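Local coordinates for malonyl CoA-acyl carrier protein transacylase (Staphylococcus aureus, PDB 3IM9) that transfers the malonyl group from malonyl-CoA to holo acyl carrier protein, supplying malonyl-ACP for fatty acid biosynthesis, at residues A[160-165]-A[180-185]; A[134-139]-A[200-205]; A[32-37]-A[82-87]; A[279-284]-A[301-306]; A[234-239]-A[247-252]. All blocks are in the same frame, centred on the assembly; numbering follows the deposited sequence.

Interaction 1: A[160-165]-A[180-185]; sequences KIIEPA and ALIDEL
Ile162 meets the helix segment 180-185 through a side chain whose CG1 stands anti to the backbone N (chi1 179°) and whose CD1 is again extended, which carries the methyl tip against two helix residues. Ile162 CD1 lies 3.6 Å from Ile182 CD1 and 3.9 Å from Leu185 CD2; the side chains of Ile162 and Leu185 cross at about a right angle. Nearer the backbone, Ile162 CB comes within 4.1 Å of Leu181 CB. In Leu181, CG is anti to the carbonyl carbon (chi1 -65°), and from it CD1 reaches over the chain just before the strand: this methyl is 3.5 Å from Lys160 C and 3.6 Å from Lys160 CB. The extended Lys160 chain then runs on past the helix start, and its NZ ends 3.5 Å from Ala180 CB, a contact without a polar bond.

The short axes of strand 162-165 and helix 180-185 make an angle of 75° and approach to 9.3 Å, a spacing filled by Ile162 and Leu181. Helix 179-188 thus packs on the mixed sheet of the acyltransferase fold that holds strands 162-169, 172-176 and 135-141; Val175 also touches Ile162, Ile182 and Leu185. No hydrogen bond joins the two segments, so their fit rests on the shape of branched aliphatic groups, with Lys160 adding contacts at CB and, toward the exposed edge, at NZ.

Interaction 2: A[134-139]-A[200-205]; sequences VGSMAA and LAVSGP. With ACT (acetate ion), chain C.
A single direct hydrogen bond joins the two segments: Leu200 N donates to Met137 O at 3.0 Å, with an N-H...O angle of 157° and the donor tilted 30° from the carbonyl plane. Further along, a water takes over the link: it accepts from Gly135 N and lies 2.9 Å from Ser203 O, to which it can donate. A weaker CA-H...O contact brings Gly204 CA to Gly135 O.

Val202 and Leu200 carry the apolar contacts. Val202 CG2 occupies the position between its own backbone N and carbonyl carbon and faces Met137 N at 3.4 Å; that buried N-H has no polar partner in the model. The other branch, Val202 CG1, lies 3.8 Å from Met137 SD, and the two side chains cross at about a right angle. Leu200 turns CD1 toward Met137 CB, while its CD2 is 4.2 Å from Ala139 CB. Segment 134-139 belongs to strand 135-141 of the mixed sheet, and 200-205 is the loop that leaves its outermost strand 196-199 and leads to His207, the active-site histidine by similarity. Met137, whose side chain is about 5 Å from that of His207 and also touches Phe206, therefore borders the probable catalytic region. At the far end the Pro205 ring packs over Gly135, Pro205 CB lying 3.9 Å from Gly135 CA, where a glycine allows close approach.

On the other side of the loop, Ser203 holds an acetate, probably from the crystallisation liquor: both its N and its OG donate to OXT, each at 2.7 Å, and Thr67 N supplies another bond to the ion.

Interaction 3: A[32-37]-A[82-87]; sequences NNNDQA and LAALKN
Asn34 and Ala84, which touch across the contact, also share a water that three groups grip. It donates to Ala84 O at 2.7 Å and to Gln36 OE1 at 3.2 Å, and accepts from Asn34 ND2 at 3.1 Å. One solvent molecule thereby ties the cap residue, the first turn of helix 35-47 and the carbonyl of Ala84.

The opposite end of the Asn34 amide serves its own helix: Asn34 OD1 accepts from Ala37 N at 2.8 Å. The bond is almost straight, with an N-H...O angle of 175°, and the donor lies in the carbonyl plane. CG stands anti to the backbone N (chi1 179°), and from there OD1 receives a first-turn N-H of helix 35-47, the N-cap bond. The same group rests on the methyl of Ala84: Ala84 CB is 3.3 Å from Asn34 OD1 and slightly farther from CG and ND2, so the small side chain meets the amide over all three atoms.

Gln36 CB lies 3.3 Å from Ala83 O; the bend at chi2 (67°) turns CD away from that carbonyl, and OE1 accepts from the water. Ala37 CB and Ala84 CB pack loosely at 4.4 Å.

Helix 306-312 lies beside this junction, with Leu306 against Asn34 and Val309 against Ala84. The bond from Ala37 N identifies Asn34 as a side-chain N-cap, here at a helix start packed against the C-terminal turn of helix 67-84, away from the annotated sites.

Interaction 4: A[279-284]-A[301-306]; sequences IEIGPG and TSIQTL
Ile279, Glu280 and Ile281 pair in parallel register with Thr301, Ser302 and Ile303, the two short strand axes lying 4.6 Å apart and inclined by 18°. Three backbone bonds zip them together: Glu280 N to Thr301 O at 2.8 Å, Ile303 N to Glu280 O at 2.7 Å, and Gly282 N to Ile303 O at 3.0 Å. All three are nearly along the C=O axis, and the last carries the pairing past the end of strand 275-281.

On the face bearing Ile279, Thr301 and Ile303, the side chains of Ile279 and Ile303 lie side by side and point the same way, with CG2 of Ile279 3.9 Å from CG1 of Ile303. Ile281 shares this face, its CG1 4.2 Å from Ile303 CB. Helix 306-312 covers part of it through Trp312 and Val309, while Thr301 OG1 is bonded to His277. The two strands are the ends of a beta-alpha-beta unit whose connection is helix 286-294. Strand 299-303 is an outer strand of the four-stranded parallel sheet.

The other face carries Glu280 and Ser302. Glu280, extended with CG anti to its N (chi1 -173°), sends its carboxylate to Ser288 OG and Leu287 N at the beginning of the connecting helix. A water 2.7 Å from Ser302 OG bridges the strand to the turn: it lies 2.7 Å from Gly284 O and can donate to it or to Gly282 O. In that turn Gly282 adopts a positive phi of 151°, with backbone angles that bring a beta carbon too close to the carbonyl oxygen of Ile281.

Interaction 5: A[234-239]-A[247-252]; sequences VVQNVN and EVIKSN
Gln236 and Asn252 cross at about a right angle, their amide planes turned 58° apart. Asn252 ND2 donates to Gln236 OE1 at 2.9 Å, with an N-H...O angle of 163°; the acceptor lies in the Asn252 amide plane, whereas the donor stands 52° above the Gln236 carbonyl plane. The other end of the Gln236 amide makes a weak bond from NE2 to Ile249 O at 3.3 Å. The extended glutamine chain reaches the helix, and its amide sits over Asn252 CB, which is 3.2 Å from Gln236 OE1. Glu100 OE2 accepts a second bond from NE2 of this buried group.

Here the chain leaves the short strand 234-235 of a two-stranded antiparallel sheet and passes beside helix 246-256, whose later residues Met253 and Gln256 complete part of the calcium site. Val238 crosses Asn252 obliquely: Val238 CG2 lies 3.4 Å from Asn252 CG, and CG1 is equally near Asn252 O. A water accepts from Val238 N and donates to that same carbonyl, each at 3.2 Å. Ile249 flanks the glutamine amide, with Ile249 CG1 3.7 Å from Gln236 OE1.

How the interactions relate
Interactions 2 and 4 are the more deeply buried contacts, whereas interactions 1, 3 and 5 are only partly buried. Interactions 1 and 2 share the mixed sheet and touch each other, with Ile182 packing on Ser136 and Ala138 and Ala165 on Met137. Interactions 3 and 4 meet on the other side of the chain's centre, where Leu82 and Leu85 pack on Ile281 and Leu306 on Asn33 and Asn34. Chemistry follows place: interaction 1 has no hydrogen bond between its segments and rests mainly on aliphatic groups, interaction 4 depends on strand pairing, interaction 3 on a helix cap and water, and interaction 5 on amide side chains. Interactions 2 and 5 lie nearer the probable catalytic residues.

Interaction 1: A[160-165]-A[180-185]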
# COMPACT_ATOMS: atom_id res chain seq x y z
N LYS A 160 3.59 -7.28 -26.16
CA LYS A 160 3.64 -6.22 -25.14
C LYS A 160 2.32 -6.33 -24.40
O LYS A 160 1.31 -6.77 -24.95
CB LYS A 160 3.84 -4.84 -25.72
CG LYS A 160 5.20 -4.68 -26.36
CD LYS A 160 5.41 -3.27 -26.83
CE LYS A 160 6.85 -3.14 -27.31
NZ LYS A 160 7.30 -1.71 -27.52
N ILE A 161 2.35 -5.97 -23.14
CA ILE A 161 1.16 -6.12 -22.30
C ILE A 161 0.90 -4.88 -21.45
O ILE A 161 1.82 -4.13 -21.07
CB ILE A 161 1.24 -7.34 -21.38
CG1 ILE A 161 2.33 -7.12 -20.38
CG2 ILE A 161 1.43 -8.68 -22.24
CD1 ILE A 161 2.20 -8.03 -19.24
N ILE A 162 -0.39 -4.67 -21.19
CA ILE A 162 -0.83 -3.67 -20.19
C ILE A 162 -1.96 -4.33 -19.41
O ILE A 162 -2.82 -5.01 -20.02
CB ILE A 162 -1.22 -2.40 -20.92
CG1 ILE A 162 -1.69 -1.34 -19.99
CG2 ILE A 162 -2.24 -2.64 -21.98
CD1 ILE A 162 -1.91 0.07 -20.71
N GLU A 163 -1.99 -4.19 -18.10
CA GLU A 163 -2.94 -4.95 -17.27
C GLU A 163 -3.46 -4.04 -16.17
O GLU A 163 -2.72 -3.18 -15.66
CB GLU A 163 -2.18 -6.08 -16.52
CG GLU A 163 -1.68 -7.17 -17.43
CD GLU A 163 -0.61 -8.05 -16.79
OE1 GLU A 163 -0.21 -9.03 -17.44
OE2 GLU A 163 -0.17 -7.83 -15.68
N PRO A 164 -4.67 -4.27 -15.65
CA PRO A 164 -5.12 -3.55 -14.43
C PRO A 164 -4.18 -3.98 -13.33
O PRO A 164 -3.83 -5.20 -13.17
CB PRO A 164 -6.55 -4.13 -14.20
CG PRO A 164 -7.07 -4.46 -15.65
CD PRO A 164 -5.77 -5.11 -16.25
N ALA A 165 -3.73 -2.98 -12.57
CA ALA A 165 -2.74 -3.17 -11.53
C ALA A 165 -3.29 -2.80 -10.15
O ALA A 165 -3.27 -3.62 -9.24
CB ALA A 165 -1.49 -2.37 -11.84
N ALA A 180 5.41 1.55 -23.97
CA ALA A 180 4.81 1.92 -25.26
C ALA A 180 3.29 1.83 -25.22
O ALA A 180 2.60 2.68 -25.80
CB ALA A 180 5.30 1.01 -26.45
N LEU A 181 2.77 0.82 -24.53
CA LEU A 181 1.30 0.66 -24.45
C LEU A 181 0.71 1.60 -23.42
O LEU A 181 -0.39 2.16 -23.65
CB LEU A 181 0.88 -0.77 -24.04
CG LEU A 181 1.27 -1.81 -25.13
CD1 LEU A 181 0.80 -3.18 -24.70
CD2 LEU A 181 0.78 -1.44 -26.57
N ILE A 182 1.42 1.87 -22.32
CA ILE A 182 0.94 2.88 -21.36
C ILE A 182 0.81 4.23 -22.06
O ILE A 182 -0.21 4.93 -21.93
CB ILE A 182 1.97 3.01 -20.19
CG1 ILE A 182 1.97 1.73 -19.37
CG2 ILE A 182 1.64 4.25 -19.37
CD1 ILE A 182 0.61 1.50 -18.52
N ASP A 183 1.80 4.56 -22.92
CA ASP A 183 1.79 5.88 -23.55
C ASP A 183 0.68 5.91 -24.62
O ASP A 183 0.08 6.98 -24.83
CB ASP A 183 3.17 6.14 -24.13
CG ASP A 183 4.20 6.52 -23.05
OD1 ASP A 183 3.79 6.79 -21.89
OD2 ASP A 183 5.38 6.46 -23.45
N GLU A 184 0.41 4.79 -25.28
CA GLU A 184 -0.70 4.78 -26.27
C GLU A 184 -2.00 5.02 -25.53
O GLU A 184 -2.86 5.75 -26.04
CB GLU A 184 -0.70 3.43 -26.98
CG GLU A 184 -1.75 3.35 -28.07
CD GLU A 184 -1.67 2.02 -28.85
OE1 GLU A 184 -0.81 1.17 -28.52
OE2 GLU A 184 -2.51 1.84 -29.77
N LEU A 185 -2.19 4.41 -24.36
CA LEU A 185 -3.40 4.66 -23.56
C LEU A 185 -3.51 6.12 -23.12
O LEU A 185 -4.60 6.69 -23.10
CB LEU A 185 -3.43 3.70 -22.40
CG LEU A 185 -4.69 3.82 -21.58
CD1 LEU A 185 -5.95 3.60 -22.41
CD2 LEU A 185 -4.64 2.82 -20.38

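Interaction 2: A[134-139]-A[200-205]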
# COMPACT_ATOMS: atom_id res chain seq x y z
N VAL A 134 11.22 1.18 -20.12
CA VAL A 134 10.66 -0.14 -20.56
C VAL A 134 9.23 -0.29 -20.05
O VAL A 134 8.36 -0.76 -20.79
CB VAL A 134 11.56 -1.25 -20.06
CG1 VAL A 134 10.95 -2.59 -20.28
CG2 VAL A 134 12.92 -1.21 -20.90
N GLY A 135 9.01 -0.02 -18.74
CA GLY A 135 7.65 -0.27 -18.15
C GLY A 135 7.20 0.93 -17.39
O GLY A 135 8.00 1.75 -16.87
N SER A 136 5.88 1.05 -17.33
CA SER A 136 5.35 2.20 -16.61
C SER A 136 3.93 1.90 -16.09
O SER A 136 3.47 0.76 -16.17
CB SER A 136 5.33 3.38 -17.60
OG SER A 136 5.04 4.60 -16.90
N MET A 137 3.26 2.94 -15.56
CA MET A 137 1.87 2.79 -14.98
C MET A 137 1.13 4.04 -15.34
O MET A 137 1.72 5.12 -15.53
CB MET A 137 1.87 2.58 -13.46
CG MET A 137 2.72 1.33 -13.03
SD MET A 137 2.70 1.25 -11.25
CE MET A 137 1.18 0.35 -10.99
N ALA A 138 -0.22 3.91 -15.39
CA ALA A 138 -1.04 5.10 -15.58
C ALA A 138 -2.35 4.92 -14.85
O ALA A 138 -2.92 3.84 -14.83
CB ALA A 138 -1.34 5.31 -17.09
N ALA A 139 -2.86 6.04 -14.32
CA ALA A 139 -4.19 5.97 -13.67
C ALA A 139 -5.27 6.25 -14.72
O ALA A 139 -5.27 7.29 -15.35
CB ALA A 139 -4.24 7.02 -12.54
N LEU A 200 1.96 7.97 -14.60
CA LEU A 200 2.42 8.12 -13.22
C LEU A 200 3.95 8.14 -13.13
O LEU A 200 4.68 7.60 -13.97
CB LEU A 200 1.92 6.95 -12.35
CG LEU A 200 0.37 6.89 -12.21
CD1 LEU A 200 -0.03 5.80 -11.33
CD2 LEU A 200 -0.27 8.23 -11.65
N ALA A 201 4.45 8.77 -12.08
CA ALA A 201 5.90 8.77 -11.82
C ALA A 201 6.30 7.47 -11.16
O ALA A 201 6.27 7.34 -9.92
CB ALA A 201 6.24 9.98 -10.89
N VAL A 202 6.67 6.48 -11.95
CA VAL A 202 7.08 5.16 -11.49
C VAL A 202 8.29 4.71 -12.29
O VAL A 202 8.47 5.13 -13.44
CB VAL A 202 5.92 4.10 -11.67
CG1 VAL A 202 4.78 4.43 -10.72
CG2 VAL A 202 5.48 4.01 -13.17
N SER A 203 9.07 3.85 -11.66
CA SER A 203 10.25 3.34 -12.37
C SER A 203 10.03 2.06 -13.15
O SER A 203 10.86 1.65 -14.03
CB SER A 203 11.46 3.33 -11.45
OG SER A 203 11.24 2.61 -10.29
N GLY A 204 8.86 1.45 -12.96
CA GLY A 204 8.69 0.25 -13.73
C GLY A 204 7.20 -0.15 -13.77
O GLY A 204 6.34 0.59 -13.29
N PRO A 205 6.91 -1.36 -14.27
CA PRO A 205 5.57 -1.83 -14.56
C PRO A 205 5.11 -2.61 -13.32
O PRO A 205 4.81 -3.78 -13.34
CB PRO A 205 5.78 -2.72 -15.82
CG PRO A 205 7.15 -3.37 -15.50
CD PRO A 205 7.95 -2.27 -14.86
C ACT C . 9.25 4.79 -8.10
O ACT C . 10.40 5.06 -7.76
OXT ACT C . 9.20 3.86 -8.95
CH3 ACT C . 8.04 5.48 -7.58
O HOH W 1 11.07 0.57 -16.75

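Interaction 3: A[32-37]-A[82-87]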
# COMPACT_ATOMS: atom_id res chain seq x y z
N ASN A 32 11.33 12.79 18.58
CA ASN A 32 11.68 13.42 19.91
C ASN A 32 10.54 14.08 20.60
O ASN A 32 10.81 14.84 21.54
CB ASN A 32 12.86 14.40 19.77
CG ASN A 32 14.16 13.65 19.34
OD1 ASN A 32 14.41 12.54 19.83
ND2 ASN A 32 14.95 14.21 18.43
N ASN A 33 9.31 13.83 20.15
CA ASN A 33 8.10 14.31 20.84
C ASN A 33 7.19 13.24 21.35
O ASN A 33 6.13 13.51 21.92
CB ASN A 33 7.31 15.28 19.89
CG ASN A 33 8.10 16.55 19.59
OD1 ASN A 33 8.59 17.20 20.53
ND2 ASN A 33 8.28 16.90 18.30
N ASN A 34 7.51 11.99 21.04
CA ASN A 34 6.78 10.87 21.52
C ASN A 34 7.71 9.72 21.64
O ASN A 34 8.39 9.39 20.66
CB ASN A 34 5.59 10.57 20.58
CG ASN A 34 4.80 9.36 21.03
OD1 ASN A 34 5.22 8.22 20.82
ND2 ASN A 34 3.73 9.61 21.78
N ASP A 35 7.86 9.12 22.84
CA ASP A 35 8.90 8.13 23.02
C ASP A 35 8.72 6.89 22.14
O ASP A 35 9.72 6.36 21.56
CB ASP A 35 8.88 7.71 24.51
CG ASP A 35 9.48 8.78 25.42
OD1 ASP A 35 10.13 9.76 24.97
OD2 ASP A 35 9.27 8.64 26.64
N GLN A 36 7.47 6.47 21.99
CA GLN A 36 7.23 5.22 21.23
C GLN A 36 7.49 5.47 19.76
O GLN A 36 8.11 4.61 19.10
CB GLN A 36 5.81 4.70 21.44
CG GLN A 36 5.56 4.06 22.88
CD GLN A 36 5.64 5.09 24.00
OE1 GLN A 36 4.96 6.14 23.97
NE2 GLN A 36 6.52 4.81 25.00
N ALA A 37 6.96 6.60 19.25
CA ALA A 37 7.24 6.91 17.85
C ALA A 37 8.72 7.08 17.64
O ALA A 37 9.22 6.69 16.60
CB ALA A 37 6.53 8.16 17.43
N LEU A 82 1.64 4.11 14.73
CA LEU A 82 1.02 2.94 15.36
C LEU A 82 1.58 2.72 16.77
O LEU A 82 0.78 2.47 17.67
CB LEU A 82 1.22 1.72 14.38
CG LEU A 82 0.52 0.46 14.87
CD1 LEU A 82 -0.94 0.62 14.67
CD2 LEU A 82 1.03 -0.58 13.96
N ALA A 83 2.90 2.87 16.96
CA ALA A 83 3.57 2.55 18.27
C ALA A 83 3.04 3.61 19.28
O ALA A 83 2.98 3.29 20.46
CB ALA A 83 5.03 2.62 18.08
N ALA A 84 2.65 4.81 18.85
CA ALA A 84 2.25 5.91 19.76
C ALA A 84 0.80 5.80 20.17
O ALA A 84 0.38 6.46 21.14
CB ALA A 84 2.52 7.29 19.15
N LEU A 85 -0.04 5.08 19.40
CA LEU A 85 -1.45 4.97 19.65
C LEU A 85 -1.76 3.96 20.77
O LEU A 85 -1.30 2.78 20.77
CB LEU A 85 -2.19 4.54 18.37
CG LEU A 85 -2.18 5.64 17.29
CD1 LEU A 85 -2.55 5.03 15.94
CD2 LEU A 85 -3.29 6.67 17.71
N LYS A 86 -2.61 4.43 21.67
CA LYS A 86 -3.12 3.60 22.80
C LYS A 86 -4.49 2.97 22.51
O LYS A 86 -5.39 3.61 21.95
CB LYS A 86 -3.22 4.45 24.08
CG LYS A 86 -1.92 4.74 24.78
CD LYS A 86 -2.18 5.51 26.14
CE LYS A 86 -1.29 6.78 26.34
NZ LYS A 86 0.20 6.55 26.25
N ASN A 87 -4.62 1.70 22.95
CA ASN A 87 -5.85 0.92 22.81
C ASN A 87 -6.45 1.02 21.46
O ASN A 87 -7.63 1.41 21.26
CB ASN A 87 -6.85 1.36 23.85
CG ASN A 87 -6.43 0.92 25.21
OD1 ASN A 87 -6.07 -0.26 25.41
ND2 ASN A 87 -6.44 1.85 26.14
O HOH W 2 2.16 7.29 23.03

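Interaction 4: A[279-284]-A[301-306]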
# COMPACT_ATOMS: atom_id res chain seq x y z
N ILE A 279 -9.69 3.02 10.08
CA ILE A 279 -8.74 4.00 10.64
C ILE A 279 -7.50 3.88 9.78
O ILE A 279 -6.74 2.92 9.84
CB ILE A 279 -8.41 3.67 12.05
CG1 ILE A 279 -9.72 3.71 12.89
CG2 ILE A 279 -7.40 4.76 12.65
CD1 ILE A 279 -9.45 3.34 14.45
N GLU A 280 -7.28 4.98 9.01
CA GLU A 280 -6.03 5.12 8.18
C GLU A 280 -4.91 5.72 9.00
O GLU A 280 -5.11 6.70 9.75
CB GLU A 280 -6.41 5.94 6.98
CG GLU A 280 -5.20 6.00 5.94
CD GLU A 280 -5.59 6.71 4.68
OE1 GLU A 280 -6.67 7.33 4.56
OE2 GLU A 280 -4.76 6.58 3.73
N ILE A 281 -3.73 5.12 8.93
CA ILE A 281 -2.62 5.54 9.80
C ILE A 281 -1.38 5.72 8.88
O ILE A 281 -0.84 4.74 8.31
CB ILE A 281 -2.32 4.45 10.89
CG1 ILE A 281 -3.61 4.30 11.71
CG2 ILE A 281 -1.07 4.86 11.73
CD1 ILE A 281 -3.47 3.09 12.74
N GLY A 282 -0.94 7.00 8.75
CA GLY A 282 0.15 7.27 7.79
C GLY A 282 -0.07 8.70 7.33
O GLY A 282 -0.99 9.38 7.72
N PRO A 283 0.75 9.15 6.41
CA PRO A 283 0.63 10.43 5.85
C PRO A 283 -0.51 10.44 4.83
O PRO A 283 -0.80 9.41 4.17
CB PRO A 283 1.94 10.61 5.05
CG PRO A 283 2.42 9.26 4.63
CD PRO A 283 1.86 8.35 5.82
N GLY A 284 -1.21 11.60 4.74
CA GLY A 284 -2.32 11.69 3.81
C GLY A 284 -3.60 10.98 4.26
O GLY A 284 -3.62 10.35 5.33
N THR A 301 -11.67 7.39 9.92
CA THR A 301 -10.79 8.19 10.73
C THR A 301 -9.40 8.21 10.11
O THR A 301 -8.93 7.16 9.66
CB THR A 301 -10.70 7.58 12.15
OG1 THR A 301 -12.03 7.66 12.74
CG2 THR A 301 -9.67 8.36 13.01
N SER A 302 -8.76 9.39 10.10
CA SER A 302 -7.38 9.46 9.59
C SER A 302 -6.45 9.90 10.73
O SER A 302 -6.76 10.94 11.38
CB SER A 302 -7.28 10.45 8.40
OG SER A 302 -5.91 10.82 8.20
N ILE A 303 -5.36 9.16 10.94
CA ILE A 303 -4.28 9.49 11.91
C ILE A 303 -3.03 9.82 11.13
O ILE A 303 -2.44 8.90 10.51
CB ILE A 303 -4.01 8.34 12.94
CG1 ILE A 303 -5.32 7.90 13.58
CG2 ILE A 303 -2.93 8.72 13.95
CD1 ILE A 303 -5.93 8.88 14.44
N GLN A 304 -2.68 11.11 11.11
CA GLN A 304 -1.54 11.60 10.29
C GLN A 304 -0.45 12.23 11.17
O GLN A 304 0.73 12.13 10.86
CB GLN A 304 -2.00 12.64 9.26
CG GLN A 304 -2.97 12.10 8.23
CD GLN A 304 -3.44 13.16 7.30
OE1 GLN A 304 -4.64 13.26 6.98
NE2 GLN A 304 -2.53 13.89 6.77
N THR A 305 -0.89 12.86 12.28
CA THR A 305 0.05 13.68 13.06
C THR A 305 0.10 13.27 14.50
O THR A 305 -0.78 12.55 14.97
CB THR A 305 -0.49 15.14 13.03
OG1 THR A 305 -1.74 15.25 13.71
CG2 THR A 305 -0.67 15.69 11.54
N LEU A 306 1.08 13.85 15.20
CA LEU A 306 1.15 13.68 16.68
C LEU A 306 -0.12 14.23 17.32
O LEU A 306 -0.64 13.62 18.27
CB LEU A 306 2.39 14.42 17.18
CG LEU A 306 2.56 14.23 18.70
CD1 LEU A 306 2.67 12.75 19.14
CD2 LEU A 306 3.78 15.05 19.03
O HOH W 3 -4.09 8.89 7.56

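Interaction 5: A[234-239]-A[247-252]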
# COMPACT_ATOMS: atom_id res chain seq x y z
N VAL A 234 -5.08 -10.24 8.23
CA VAL A 234 -4.52 -9.24 7.27
C VAL A 234 -5.29 -9.55 5.98
O VAL A 234 -5.17 -10.70 5.44
CB VAL A 234 -3.06 -9.45 7.10
CG1 VAL A 234 -2.53 -8.44 6.03
CG2 VAL A 234 -2.27 -9.33 8.42
N VAL A 235 -6.05 -8.59 5.46
CA VAL A 235 -6.77 -8.81 4.18
C VAL A 235 -5.76 -8.52 3.09
O VAL A 235 -5.35 -7.38 2.91
CB VAL A 235 -8.00 -7.96 4.07
CG1 VAL A 235 -8.78 -8.27 2.76
CG2 VAL A 235 -8.93 -8.33 5.27
N GLN A 236 -5.30 -9.55 2.38
CA GLN A 236 -4.17 -9.42 1.47
C GLN A 236 -4.58 -8.88 0.11
O GLN A 236 -5.69 -9.15 -0.41
CB GLN A 236 -3.38 -10.72 1.32
CG GLN A 236 -2.81 -11.07 2.70
CD GLN A 236 -1.63 -12.06 2.57
OE1 GLN A 236 -1.83 -13.31 2.58
NE2 GLN A 236 -0.42 -11.55 2.46
N ASN A 237 -3.66 -8.08 -0.49
CA ASN A 237 -3.95 -7.46 -1.76
C ASN A 237 -4.18 -8.46 -2.90
O ASN A 237 -4.90 -8.13 -3.84
CB ASN A 237 -2.74 -6.57 -2.17
CG ASN A 237 -2.61 -5.28 -1.41
OD1 ASN A 237 -3.51 -4.82 -0.63
ND2 ASN A 237 -1.46 -4.68 -1.61
N VAL A 238 -3.50 -9.61 -2.84
CA VAL A 238 -3.51 -10.58 -4.00
C VAL A 238 -4.91 -11.18 -4.11
O VAL A 238 -5.42 -11.34 -5.20
CB VAL A 238 -2.44 -11.69 -3.86
CG1 VAL A 238 -1.11 -11.16 -3.96
CG2 VAL A 238 -2.46 -12.42 -2.57
N ASN A 239 -5.54 -11.51 -2.96
CA ASN A 239 -6.81 -12.32 -2.99
C ASN A 239 -7.97 -11.72 -2.28
O ASN A 239 -9.08 -12.26 -2.33
CB ASN A 239 -6.48 -13.76 -2.41
CG ASN A 239 -6.13 -13.73 -0.90
OD1 ASN A 239 -5.92 -12.66 -0.31
ND2 ASN A 239 -6.13 -14.93 -0.21
N GLU A 247 2.75 -18.91 6.52
CA GLU A 247 3.25 -19.39 5.20
C GLU A 247 2.31 -18.90 4.10
O GLU A 247 2.78 -18.59 2.98
CB GLU A 247 3.27 -20.98 5.15
CG GLU A 247 4.43 -21.66 5.90
CD GLU A 247 5.86 -21.29 5.46
OE1 GLU A 247 6.77 -21.43 6.30
OE2 GLU A 247 6.13 -20.83 4.32
N VAL A 248 1.02 -18.78 4.36
CA VAL A 248 0.14 -18.29 3.36
C VAL A 248 0.44 -16.77 3.15
O VAL A 248 0.53 -16.31 2.00
CB VAL A 248 -1.26 -18.42 3.77
CG1 VAL A 248 -2.23 -17.69 2.83
CG2 VAL A 248 -1.59 -19.99 3.96
N ILE A 249 0.59 -16.05 4.24
CA ILE A 249 0.87 -14.59 4.09
C ILE A 249 2.17 -14.39 3.37
O ILE A 249 2.25 -13.56 2.40
CB ILE A 249 0.85 -13.97 5.47
CG1 ILE A 249 -0.55 -13.90 6.00
CG2 ILE A 249 1.49 -12.54 5.47
CD1 ILE A 249 -0.62 -13.51 7.49
N LYS A 250 3.23 -15.11 3.72
CA LYS A 250 4.55 -14.92 3.11
C LYS A 250 4.46 -15.23 1.60
O LYS A 250 4.96 -14.47 0.73
CB LYS A 250 5.58 -15.81 3.82
CG LYS A 250 7.02 -15.73 3.22
CD LYS A 250 8.03 -16.64 4.06
CE LYS A 250 9.43 -16.66 3.39
NZ LYS A 250 10.28 -17.79 3.92
N SER A 251 3.80 -16.33 1.23
CA SER A 251 3.70 -16.68 -0.19
C SER A 251 2.93 -15.59 -0.94
O SER A 251 3.28 -15.19 -2.07
CB SER A 251 2.85 -17.98 -0.28
OG SER A 251 2.68 -18.28 -1.64
N ASN A 252 1.92 -15.03 -0.29
CA ASN A 252 1.12 -13.95 -0.91
C ASN A 252 1.87 -12.63 -1.00
O ASN A 252 1.50 -11.82 -1.87
CB ASN A 252 -0.17 -13.79 -0.12
CG ASN A 252 -1.20 -14.86 -0.51
OD1 ASN A 252 -1.09 -15.48 -1.58
ND2 ASN A 252 -2.18 -15.04 0.31
O HOH W 4 -0.92 -9.86 -0.99